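Local coordinates for lipoprotein (Colwellia psychrerythraea, PDB 3O0Y) that is of unknown function but, as a putative bacterial lipoprotein of the DUF885 family, belongs to a clan consisting largely of metallopeptidase families, at residues 394-399 against 420-425. Sequence-based numbering, arbitrary orientation.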
loop_
_atom_site.group_PDB
_atom_site.type_symbol
_atom_site.label_atom_id
_atom_site.label_comp_id
_atom_site.label_asym_id
_atom_site.label_seq_id
_atom_site.Cartn_x
_atom_site.Cartn_y
_atom_site.Cartn_z
ATOM N N GLU A 394 -8.302 15.995 10.442
ATOM C CA GLU A 394 -8.239 16.584 9.095
ATOM C C GLU A 394 -8.225 15.622 7.972
ATOM O O GLU A 394 -8.563 16.000 6.846
ATOM C CB GLU A 394 -6.979 17.460 8.910
ATOM C CG GLU A 394 -6.607 18.295 10.111
ATOM C CD GLU A 394 -5.766 17.549 11.170
ATOM O OE1 GLU A 394 -4.576 17.229 10.883
ATOM O OE2 GLU A 394 -6.285 17.382 12.320
ATOM N N VAL A 395 -7.760 14.385 8.201
ATOM C CA VAL A 395 -7.646 13.476 7.092
ATOM C C VAL A 395 -8.570 12.262 7.221
ATOM O O VAL A 395 -8.746 11.534 6.268
ATOM C CB VAL A 395 -6.164 13.079 6.865
ATOM C CG1 VAL A 395 -5.272 14.368 6.995
ATOM C CG2 VAL A 395 -5.744 12.046 7.891
ATOM N N GLN A 396 -9.262 12.141 8.348
ATOM C CA GLN A 396 -9.965 10.891 8.639
ATOM C C GLN A 396 -11.165 10.651 7.725
ATOM O O GLN A 396 -11.521 9.524 7.496
ATOM C CB GLN A 396 -10.375 10.810 10.124
ATOM C CG GLN A 396 -11.466 11.844 10.509
ATOM C CD GLN A 396 -11.825 11.816 11.979
ATOM O OE1 GLN A 396 -11.305 11.028 12.733
ATOM N NE2 GLN A 396 -12.703 12.726 12.386
ATOM N N ASP A 397 -11.773 11.711 7.163
ATOM C CA ASP A 397 -12.916 11.498 6.287
ATOM C C ASP A 397 -12.513 10.760 5.030
ATOM O O ASP A 397 -13.215 9.860 4.578
ATOM C CB ASP A 397 -13.633 12.823 5.901
ATOM C CG ASP A 397 -14.085 13.628 7.096
ATOM O OD1 ASP A 397 -14.212 13.071 8.226
ATOM O OD2 ASP A 397 -14.390 14.845 6.908
ATOM N N GLY A 398 -11.389 11.057 4.446
ATOM C CA GLY A 398 -10.994 10.243 3.261
ATOM C C GLY A 398 -10.106 9.019 3.515
ATOM O O GLY A 398 -9.799 8.240 2.581
ATOM N N ALA A 399 -9.716 8.789 4.763
ATOM C CA ALA A 399 -8.692 7.765 5.052
ATOM C C ALA A 399 -9.307 6.393 5.142
ATOM O O ALA A 399 -10.489 6.226 5.513
ATOM C CB ALA A 399 -7.925 8.093 6.380
ATOM N N ASN A 420 -8.577 4.538 11.955
ATOM C CA ASN A 420 -9.547 5.621 11.710
ATOM C C ASN A 420 -10.619 5.646 12.784
ATOM O O ASN A 420 -11.394 4.674 12.899
ATOM C CB ASN A 420 -10.221 5.391 10.377
ATOM C CG ASN A 420 -10.896 6.605 9.881
ATOM O OD1 ASN A 420 -11.544 7.323 10.627
ATOM N ND2 ASN A 420 -10.754 6.872 8.584
ATOM N N LEU A 421 -10.591 6.661 13.644
ATOM C CA LEU A 421 -11.580 6.787 14.707
ATOM C C LEU A 421 -12.769 7.687 14.362
ATOM O O LEU A 421 -13.544 8.084 15.271
ATOM C CB LEU A 421 -10.875 7.239 15.958
ATOM C CG LEU A 421 -9.636 6.512 16.470
ATOM C CD1 LEU A 421 -9.092 7.246 17.679
ATOM C CD2 LEU A 421 -10.075 5.061 16.734
ATOM N N ARG A 422 -12.961 7.978 13.072
ATOM C CA ARG A 422 -14.061 8.904 12.730
ATOM C C ARG A 422 -15.434 8.411 13.178
ATOM O O ARG A 422 -16.222 9.190 13.782
ATOM C CB ARG A 422 -14.139 9.143 11.238
ATOM C CG ARG A 422 -15.192 10.179 10.772
ATOM C CD ARG A 422 -15.299 10.306 9.230
ATOM N NE ARG A 422 -16.237 9.334 8.650
ATOM C CZ ARG A 422 -15.918 8.210 7.976
ATOM N NH1 ARG A 422 -14.660 7.862 7.676
ATOM N NH2 ARG A 422 -16.905 7.432 7.548
ATOM N N ASP A 423 -15.735 7.137 12.884
ATOM C CA ASP A 423 -17.089 6.610 13.081
ATOM C C ASP A 423 -17.027 5.274 13.842
ATOM O O ASP A 423 -16.454 4.293 13.328
ATOM C CB ASP A 423 -17.657 6.329 11.707
ATOM C CG ASP A 423 -19.118 5.830 11.763
ATOM O OD1 ASP A 423 -19.701 5.736 12.902
ATOM O OD2 ASP A 423 -19.651 5.504 10.658
ATOM N N MET A 424 -17.634 5.239 15.025
ATOM C CA MET A 424 -17.573 4.023 15.833
ATOM C C MET A 424 -18.351 2.883 15.120
ATOM O O MET A 424 -18.037 1.704 15.274
ATOM C CB MET A 424 -17.981 4.262 17.300
ATOM C CG MET A 424 -16.909 5.015 18.221
ATOM S SD MET A 424 -15.235 4.370 18.251
ATOM C CE MET A 424 -14.526 5.193 16.731
ATOM N N LYS A 425 -19.359 3.236 14.319
ATOM C CA LYS A 425 -20.138 2.204 13.626
ATOM C C LYS A 425 -19.290 1.472 12.584
ATOM O O LYS A 425 -19.574 0.318 12.240
ATOM C CB LYS A 425 -21.414 2.773 12.982
ATOM C CG LYS A 425 -22.190 3.808 13.811
ATOM C CD LYS A 425 -22.830 3.221 15.066
ATOM C CE LYS A 425 -24.184 3.908 15.490
ATOM N NZ LYS A 425 -24.849 4.643 14.362
HETATM O O HOH W 1 -9.131 9.062 13.123
#
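Gln396, on the short helix 393-396, comes closest to Asn420, their CA atoms 6.1 Å apart, where the chain leaves strand 416-419. The Asn420 amide carries the polar grip: Asn420 ND2 donates to Gln396 O at 3.0 Å, nearly straight at 163°, reaching a lone pair in the carbonyl plane while that oxygen lies close to the Asn420 amide plane. A weak, strongly bent bond from Asn420 ND2 to Ala399 O (3.1 Å) and another to Pro400 O hold the same nitrogen against the turn after the helix. The other branch, Asn420 OD1, accepts from Arg422 N at 2.9 Å, an Asx turn that starts the loop toward helix 432-439. One side chain thus ties the helix-to-strand connection ahead of strand 402-405 to the exit of strand 416-419, the middle strand of a small mixed sheet; helix 353-373 backs the loop, Arg356 bonding to Leu421 O. The Gln396 amide lies against the start of the Arg422 side chain, Gln396 CD 3.6 Å from Arg422 CB. A water bridges Gln396 OE1 to Leu421 N. CG of Arg422 is anti to the backbone N (chi1 -176°), alongside the Gln396 amide; farther out, Arg422 CD comes within 3.1 Å of Asp397 OD1. The carboxylate and guanidinium planes stand 84° apart, and with Asp397 OD1 4.3 Å from Arg422 NE the opposite charges probably attract without forming a salt bridge.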